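Local coordinates for protein putative alkaline phosphatase (Pseudomonas fluorescens, PDB 4F1V) that binds phosphate with high affinity in the periplasm and probably delivers it to the PstSACB ABC transporter for import, at residues Y15-F25 and Q310-H318; P257-W268 and W341-F349. One frame throughout, in Å; residues are numbered along the deposited sequence. Where two conformers were deposited one is given.

In the fold
Both contacts pack a loop against a helix around the five-stranded sheet to which strands 5-7, 85-94 and 291-299 belong, and their centres lie about 20 Å apart. In interaction 1 segment 15-25, the end of helix 12-15 and the loop after it, lies along helix 305-318; in interaction 2 the loop 257-268 lies against helix 339-349. The two helices touch: Arg312 NH1 comes to 4.1 Å from Phe349 O, and His318 O to 4.2 Å from Lys342 CE. Each centre is about 19 Å from the centre of the chain. The Tyr15 side chain of interaction 1 is about 9 Å from the phosphate, which is bound by residues such as Thr9, Ser33, Asp63 and Arg142.

Interaction 1. Residues Y15-F25 and Q310-H318; sequences YQTSGVLTAGF and QVRDFFTKH
Phe314 meets Phe25 and Leu21 in the apolar part of this contact. Its CB is 3.5 Å from Phe25 CZ, and the two rings lie oblique, their planes at 48°. Leu21 reaches the same ring with one methyl, CD2, 3.7 Å from Phe314 CE1. With CG anti to the backbone N (chi1 172°), the Phe314 ring reaches toward the loop, and Val20 O lies in the plane of the ring, at its edge, 3.4 Å from CE1. Val20 O takes its hydrogen bond from Asn325 ND2. Thr22 straddles the helix surface: OG1 sits over the Phe314 backbone, while CG2 lies along the Lys317 chain, 3.7 Å from CD.

Polar links flank the apolar part. Lys317, fully extended, carries NZ to Gly19 O at 2.8 Å, the ammonium standing above the carbonyl plane. Further along, a water accepts from Thr22 OG1 at 2.8 Å and donates to Ala23 O and Gln310 O, tying the loop to a carbonyl of the helix; Thr22 N is buried here without a partner. In one of its two conformers Gln310 lays its amide beside Gly24, within the type II turn from Thr22 to Phe25.

Tyr15 and His318 meet loosely near Ser90, which hydrogen-bonds to both. Phe314 packs on Leu296 and Phe25 and Val311 on Phe298, completing a helix-on-sheet layer of the periplasmic binding protein (Venus flytrap) fold.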
# COMPACT_ATOMS: atom_id res chain seq x y z
N TYR A 15 -1.53 -11.08 -4.98
CA TYR A 15 -2.88 -11.53 -5.35
C TYR A 15 -2.87 -12.35 -6.62
O TYR A 15 -3.83 -13.14 -6.82
CB TYR A 15 -3.83 -10.30 -5.51
CG TYR A 15 -3.91 -9.49 -4.23
CD1 TYR A 15 -4.05 -10.08 -2.96
CD2 TYR A 15 -3.87 -8.12 -4.29
CE1 TYR A 15 -4.08 -9.32 -1.83
CE2 TYR A 15 -3.92 -7.33 -3.15
CZ TYR A 15 -3.99 -7.92 -1.92
OH TYR A 15 -3.98 -7.20 -0.75
N GLN A 16 -1.78 -12.32 -7.39
CA GLN A 16 -1.57 -13.18 -8.53
C GLN A 16 -0.84 -14.48 -8.23
O GLN A 16 -0.68 -15.29 -9.15
CB GLN A 16 -0.84 -12.37 -9.65
CG GLN A 16 -1.72 -11.27 -10.13
CD GLN A 16 -1.02 -10.15 -10.91
OE1 GLN A 16 0.22 -10.19 -11.05
NE2 GLN A 16 -1.74 -9.17 -11.44
N THR A 17 -0.42 -14.68 -7.05
CA THR A 17 0.16 -16.00 -6.64
C THR A 17 -0.97 -17.03 -6.67
O THR A 17 -2.03 -16.81 -6.05
CB THR A 17 0.82 -15.86 -5.29
OG1 THR A 17 1.97 -15.01 -5.35
CG2 THR A 17 1.30 -17.20 -4.75
N SER A 18 -0.72 -18.18 -7.33
CA SER A 18 -1.74 -19.22 -7.41
C SER A 18 -2.27 -19.53 -6.05
O SER A 18 -1.47 -19.74 -5.11
CB SER A 18 -1.13 -20.45 -8.08
OG SER A 18 -2.15 -21.36 -8.44
N GLY A 19 -3.58 -19.66 -5.91
CA GLY A 19 -4.24 -20.05 -4.69
C GLY A 19 -4.49 -18.99 -3.65
O GLY A 19 -5.21 -19.23 -2.71
N VAL A 20 -3.91 -17.78 -3.81
CA VAL A 20 -4.15 -16.72 -2.82
C VAL A 20 -5.61 -16.23 -2.89
O VAL A 20 -6.26 -16.12 -1.84
CB VAL A 20 -3.12 -15.59 -3.02
CG1 VAL A 20 -3.51 -14.30 -2.29
CG2 VAL A 20 -1.74 -16.04 -2.63
N LEU A 21 -6.10 -15.93 -4.09
CA LEU A 21 -7.52 -15.70 -4.30
C LEU A 21 -8.17 -17.09 -4.49
O LEU A 21 -7.62 -17.95 -5.16
CB LEU A 21 -7.81 -14.82 -5.47
CG LEU A 21 -7.08 -13.46 -5.48
CD1 LEU A 21 -7.43 -12.70 -6.72
CD2 LEU A 21 -7.39 -12.67 -4.22
N THR A 22 -9.35 -17.27 -3.91
CA THR A 22 -10.04 -18.54 -3.85
C THR A 22 -11.05 -18.72 -5.00
O THR A 22 -11.07 -17.95 -5.96
CB THR A 22 -10.64 -18.68 -2.43
OG1 THR A 22 -11.39 -17.52 -2.13
CG2 THR A 22 -9.57 -18.78 -1.36
N ALA A 23 -11.87 -19.77 -4.91
CA ALA A 23 -12.74 -20.14 -6.00
C ALA A 23 -13.67 -19.00 -6.37
O ALA A 23 -14.23 -18.31 -5.56
CB ALA A 23 -13.58 -21.37 -5.64
N GLY A 24 -13.85 -18.85 -7.71
CA GLY A 24 -14.75 -17.85 -8.23
C GLY A 24 -14.11 -16.53 -8.49
O GLY A 24 -14.75 -15.68 -9.13
N PHE A 25 -12.88 -16.27 -8.02
CA PHE A 25 -12.20 -15.00 -8.20
C PHE A 25 -11.45 -15.00 -9.51
O PHE A 25 -10.60 -15.84 -9.78
CB PHE A 25 -11.21 -14.72 -7.06
CG PHE A 25 -11.82 -14.16 -5.81
CD1 PHE A 25 -12.73 -14.89 -5.03
CD2 PHE A 25 -11.45 -12.92 -5.33
CE1 PHE A 25 -13.24 -14.39 -3.87
CE2 PHE A 25 -11.98 -12.39 -4.19
CZ PHE A 25 -12.89 -13.11 -3.44
N GLN A 310 -18.59 -17.03 -2.02
CA GLN A 310 -17.18 -17.03 -2.52
C GLN A 310 -16.38 -15.92 -1.83
O GLN A 310 -15.18 -16.11 -1.56
CB GLN A 310 -17.21 -16.86 -4.03
CG GLN A 310 -17.72 -18.17 -4.66
CD GLN A 310 -17.91 -17.95 -6.21
OE1 GLN A 310 -18.17 -16.91 -6.69
NE2 GLN A 310 -17.87 -19.12 -6.87
N VAL A 311 -16.98 -14.75 -1.58
CA VAL A 311 -16.26 -13.69 -0.88
C VAL A 311 -15.98 -14.14 0.58
O VAL A 311 -14.85 -13.96 1.06
CB VAL A 311 -17.06 -12.37 -0.92
CG1 VAL A 311 -16.48 -11.36 0.05
CG2 VAL A 311 -17.08 -11.80 -2.32
N ARG A 312 -16.98 -14.72 1.23
CA ARG A 312 -16.72 -15.23 2.58
C ARG A 312 -15.56 -16.23 2.56
O ARG A 312 -14.70 -16.20 3.46
CB ARG A 312 -17.99 -15.90 3.18
CG ARG A 312 -19.09 -14.91 3.52
CD ARG A 312 -20.32 -15.55 4.09
NE ARG A 312 -20.02 -16.32 5.29
CZ ARG A 312 -19.80 -15.84 6.50
NH1 ARG A 312 -19.97 -14.50 6.75
NH2 ARG A 312 -19.40 -16.60 7.52
N ASP A 313 -15.53 -17.16 1.61
CA ASP A 313 -14.50 -18.17 1.58
C ASP A 313 -13.12 -17.55 1.39
O ASP A 313 -12.12 -18.06 1.94
CB ASP A 313 -14.81 -19.19 0.49
CG ASP A 313 -16.04 -20.07 0.77
OD1 ASP A 313 -16.46 -20.11 1.96
OD2 ASP A 313 -16.52 -20.71 -0.18
N PHE A 314 -13.01 -16.46 0.64
CA PHE A 314 -11.73 -15.75 0.54
C PHE A 314 -11.30 -15.16 1.88
O PHE A 314 -10.14 -15.32 2.31
CB PHE A 314 -11.78 -14.66 -0.52
CG PHE A 314 -10.54 -13.78 -0.52
CD1 PHE A 314 -9.29 -14.34 -0.81
CD2 PHE A 314 -10.61 -12.43 -0.20
CE1 PHE A 314 -8.15 -13.54 -0.74
CE2 PHE A 314 -9.47 -11.66 -0.09
CZ PHE A 314 -8.22 -12.22 -0.35
N PHE A 315 -12.20 -14.49 2.60
CA PHE A 315 -11.87 -13.98 3.90
C PHE A 315 -11.45 -15.10 4.86
O PHE A 315 -10.54 -14.92 5.67
CB PHE A 315 -13.04 -13.16 4.50
CG PHE A 315 -13.05 -11.70 4.06
CD1 PHE A 315 -12.80 -10.67 5.02
CD2 PHE A 315 -13.31 -11.30 2.76
CE1 PHE A 315 -12.81 -9.37 4.67
CE2 PHE A 315 -13.26 -9.97 2.39
CZ PHE A 315 -13.03 -9.01 3.34
N THR A 316 -12.12 -16.26 4.78
CA THR A 316 -11.81 -17.40 5.63
C THR A 316 -10.36 -17.84 5.42
O THR A 316 -9.69 -18.25 6.37
CB THR A 316 -12.79 -18.53 5.34
OG1 THR A 316 -14.07 -18.09 5.82
CG2 THR A 316 -12.44 -19.81 6.04
N LYS A 317 -9.87 -17.78 4.21
CA LYS A 317 -8.46 -18.07 3.90
C LYS A 317 -7.50 -16.95 4.31
O LYS A 317 -6.52 -17.18 5.04
CB LYS A 317 -8.31 -18.46 2.43
CG LYS A 317 -6.87 -18.86 2.13
CD LYS A 317 -6.65 -19.56 0.85
CE LYS A 317 -5.36 -20.36 0.78
NZ LYS A 317 -5.25 -21.00 -0.56
N HIS A 318 -7.75 -15.75 3.80
CA HIS A 318 -6.80 -14.65 3.97
C HIS A 318 -6.63 -14.25 5.41
O HIS A 318 -5.56 -13.73 5.81
CB HIS A 318 -7.26 -13.47 3.09
CG HIS A 318 -6.12 -12.54 2.73
ND1 HIS A 318 -5.03 -12.97 2.03
CD2 HIS A 318 -5.97 -11.20 3.00
CE1 HIS A 318 -4.25 -11.93 1.83
NE2 HIS A 318 -4.77 -10.82 2.40
O HOH W 1 -13.97 -18.23 -2.86

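Interaction 2. Residues P257-W268 and W341-F349; sequences PAAADRSNPDAW and WKATVRASF
Trp268 lies with its indole between Pro257 and Phe349. Phe349 turns an edge to one indole face, the six-membered rings 4.7 Å apart between centroids and their planes at 55°; in the conformer given, Pro257 CG covers the opposite face, toward the rim. The indole is held by NE1, which donates to Arg262 O in the ring plane and on a carbonyl lone pair (2.8 Å, N-H...O angle 163°). Its far edge points into the helix: Ser348 OG is 3.3 Å from CZ2, and Thr344 O also lies near the ring plane. Val345 CG2 comes obliquely to CZ3.

Pro257, in that same conformer, is shared between the two tryptophans. Its CD sits over the six-membered ring of Trp341 in a CH-pi contact, 3.7 Å from the centroid, and the edge of that ring meets Trp268 O.

Arg262 extends its chain to grip Pro257 O side-on with NE and NH2, both at 2.9 Å and in the guanidinium plane. Thr344 is rotated so that CG2, anti to the backbone N, stands over one guanidinium face, which leaves OG1 to Ala340 O and to a water that donates to it and accepts weakly from Arg262 NH2. Ala259 CA, in the conformer given, backs the other face.

Beyond the contact, Phe349 rests on Ile86 and Val88 and Trp341 on Pro89, so helix 339-349 touches both strand 85-94 and the loop that runs to strand 272-273.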
# COMPACT_ATOMS: atom_id res chain seq x y z
N PRO A 257 -8.19 -2.38 15.37
CA PRO A 257 -9.15 -1.25 15.32
C PRO A 257 -9.96 -1.17 16.59
O PRO A 257 -10.43 -2.18 17.13
CB PRO A 257 -10.01 -1.63 14.14
CG PRO A 257 -9.07 -2.39 13.23
CD PRO A 257 -8.33 -3.29 14.21
N ALA A 258 -10.19 0.04 17.08
CA ALA A 258 -10.91 0.26 18.33
C ALA A 258 -12.35 -0.31 18.23
O ALA A 258 -13.12 0.08 17.34
CB ALA A 258 -10.93 1.71 18.67
N ALA A 259 -12.72 -1.11 19.21
CA ALA A 259 -13.99 -1.84 19.18
C ALA A 259 -15.18 -0.99 18.89
O ALA A 259 -16.04 -1.34 18.06
CB ALA A 259 -14.18 -2.56 20.52
N ALA A 260 -15.27 0.15 19.61
CA ALA A 260 -16.49 0.95 19.48
C ALA A 260 -16.60 1.67 18.15
O ALA A 260 -17.65 2.24 17.80
CB ALA A 260 -16.53 2.00 20.58
N ASP A 261 -15.55 1.69 17.35
CA ASP A 261 -15.44 2.42 16.08
C ASP A 261 -15.50 1.52 14.86
O ASP A 261 -15.38 2.00 13.75
CB ASP A 261 -14.16 3.24 16.04
CG ASP A 261 -14.02 4.24 17.15
OD1 ASP A 261 -15.04 4.74 17.59
OD2 ASP A 261 -12.83 4.47 17.57
N ARG A 262 -15.71 0.22 15.09
CA ARG A 262 -15.56 -0.77 13.99
C ARG A 262 -16.61 -0.62 12.89
O ARG A 262 -16.35 -1.11 11.79
CB ARG A 262 -15.48 -2.16 14.55
CG ARG A 262 -14.13 -2.44 15.19
CD ARG A 262 -14.09 -3.79 15.89
NE ARG A 262 -12.79 -3.86 16.63
CZ ARG A 262 -12.62 -4.68 17.66
NH1 ARG A 262 -13.48 -5.59 17.99
NH2 ARG A 262 -11.51 -4.55 18.40
N SER A 263 -17.71 0.10 13.11
CA SER A 263 -18.65 0.31 12.01
C SER A 263 -18.16 1.38 11.06
O SER A 263 -18.78 1.60 10.00
CB SER A 263 -20.04 0.65 12.52
OG SER A 263 -20.05 1.94 13.13
N ASN A 264 -17.07 2.08 11.37
CA ASN A 264 -16.47 3.08 10.53
C ASN A 264 -15.34 2.48 9.73
O ASN A 264 -14.29 2.10 10.33
CB ASN A 264 -15.93 4.22 11.40
CG ASN A 264 -15.36 5.36 10.59
OD1 ASN A 264 -15.22 5.27 9.35
ND2 ASN A 264 -14.96 6.40 11.29
N PRO A 265 -15.44 2.31 8.41
CA PRO A 265 -14.34 1.71 7.66
C PRO A 265 -13.00 2.43 7.84
O PRO A 265 -11.92 1.82 7.69
CB PRO A 265 -14.81 1.77 6.19
CG PRO A 265 -16.29 1.86 6.26
CD PRO A 265 -16.61 2.60 7.54
N ASP A 266 -13.00 3.75 8.07
CA ASP A 266 -11.72 4.43 8.24
C ASP A 266 -10.95 3.90 9.47
O ASP A 266 -9.73 3.94 9.49
CB ASP A 266 -11.96 5.94 8.39
CG ASP A 266 -10.67 6.74 8.46
OD1 ASP A 266 -10.30 7.21 9.56
OD2 ASP A 266 -10.06 6.92 7.39
N ALA A 267 -11.67 3.42 10.51
CA ALA A 267 -11.03 2.98 11.74
C ALA A 267 -10.21 1.74 11.54
O ALA A 267 -9.39 1.39 12.42
CB ALA A 267 -12.06 2.79 12.80
N TRP A 268 -10.42 0.99 10.46
CA TRP A 268 -9.79 -0.29 10.26
C TRP A 268 -8.38 -0.22 9.69
O TRP A 268 -7.64 -1.17 9.79
CB TRP A 268 -10.67 -1.14 9.33
CG TRP A 268 -11.81 -1.78 10.11
CD1 TRP A 268 -13.04 -1.23 10.38
CD2 TRP A 268 -11.80 -3.04 10.77
NE1 TRP A 268 -13.78 -2.08 11.17
CE2 TRP A 268 -13.06 -3.20 11.45
CE3 TRP A 268 -10.87 -4.09 10.89
CZ2 TRP A 268 -13.39 -4.35 12.18
CZ3 TRP A 268 -11.18 -5.22 11.65
CH2 TRP A 268 -12.42 -5.32 12.29
N TRP A 341 -4.88 -9.78 15.10
CA TRP A 341 -5.47 -8.97 14.01
C TRP A 341 -6.41 -9.81 13.15
O TRP A 341 -7.52 -9.40 12.83
CB TRP A 341 -4.34 -8.33 13.16
CG TRP A 341 -4.13 -6.87 13.44
CD1 TRP A 341 -3.18 -6.30 14.24
CD2 TRP A 341 -4.86 -5.80 12.83
NE1 TRP A 341 -3.31 -4.93 14.19
CE2 TRP A 341 -4.32 -4.58 13.31
CE3 TRP A 341 -5.95 -5.74 11.91
CZ2 TRP A 341 -4.78 -3.35 12.92
CZ3 TRP A 341 -6.44 -4.50 11.54
CH2 TRP A 341 -5.84 -3.31 12.03
N LYS A 342 -5.94 -11.01 12.77
CA LYS A 342 -6.81 -11.89 11.96
C LYS A 342 -8.11 -12.16 12.70
O LYS A 342 -9.21 -12.17 12.13
CB LYS A 342 -6.12 -13.16 11.58
CG LYS A 342 -4.92 -13.10 10.68
CD LYS A 342 -4.51 -14.47 10.19
CE LYS A 342 -3.35 -14.58 9.26
NZ LYS A 342 -2.03 -14.27 9.93
N ALA A 343 -8.01 -12.46 14.02
CA ALA A 343 -9.21 -12.79 14.78
C ALA A 343 -10.20 -11.64 14.84
O ALA A 343 -11.41 -11.86 14.79
CB ALA A 343 -8.81 -13.24 16.19
N THR A 344 -9.68 -10.42 14.92
CA THR A 344 -10.53 -9.21 14.93
C THR A 344 -11.22 -9.06 13.61
O THR A 344 -12.45 -8.75 13.55
CB THR A 344 -9.68 -8.01 15.33
OG1 THR A 344 -9.12 -8.17 16.62
CG2 THR A 344 -10.49 -6.73 15.34
N VAL A 345 -10.52 -9.20 12.49
CA VAL A 345 -11.17 -9.15 11.17
C VAL A 345 -12.27 -10.21 11.08
O VAL A 345 -13.39 -9.91 10.60
CB VAL A 345 -10.09 -9.32 10.07
CG1 VAL A 345 -10.77 -9.42 8.70
CG2 VAL A 345 -9.12 -8.12 10.09
N ARG A 346 -11.98 -11.46 11.47
CA ARG A 346 -13.01 -12.47 11.34
C ARG A 346 -14.25 -12.18 12.20
O ARG A 346 -15.38 -12.41 11.81
CB ARG A 346 -12.46 -13.87 11.74
CG ARG A 346 -11.34 -14.40 10.86
CD ARG A 346 -11.10 -15.88 11.00
NE ARG A 346 -10.91 -16.25 12.36
CZ ARG A 346 -9.72 -16.22 13.00
NH1 ARG A 346 -9.64 -16.55 14.34
NH2 ARG A 346 -8.60 -15.86 12.39
N ALA A 347 -13.99 -11.68 13.42
CA ALA A 347 -15.11 -11.46 14.36
C ALA A 347 -16.10 -10.45 13.82
O ALA A 347 -17.33 -10.57 14.07
CB ALA A 347 -14.59 -11.01 15.72
N SER A 348 -15.63 -9.46 13.11
CA SER A 348 -16.54 -8.46 12.51
C SER A 348 -17.14 -8.91 11.17
O SER A 348 -18.35 -8.76 10.93
CB SER A 348 -15.85 -7.09 12.32
OG SER A 348 -15.61 -6.44 13.54
N PHE A 349 -16.29 -9.41 10.26
CA PHE A 349 -16.68 -9.56 8.87
C PHE A 349 -17.06 -10.98 8.48
O PHE A 349 -17.67 -11.15 7.41
CB PHE A 349 -15.60 -8.95 7.93
CG PHE A 349 -15.39 -7.51 8.25
CD1 PHE A 349 -14.16 -7.01 8.69
CD2 PHE A 349 -16.44 -6.56 8.14
CE1 PHE A 349 -13.98 -5.72 9.05
CE2 PHE A 349 -16.25 -5.25 8.50
CZ PHE A 349 -14.99 -4.80 8.92
O HOH W 2 -10.46 -7.25 18.89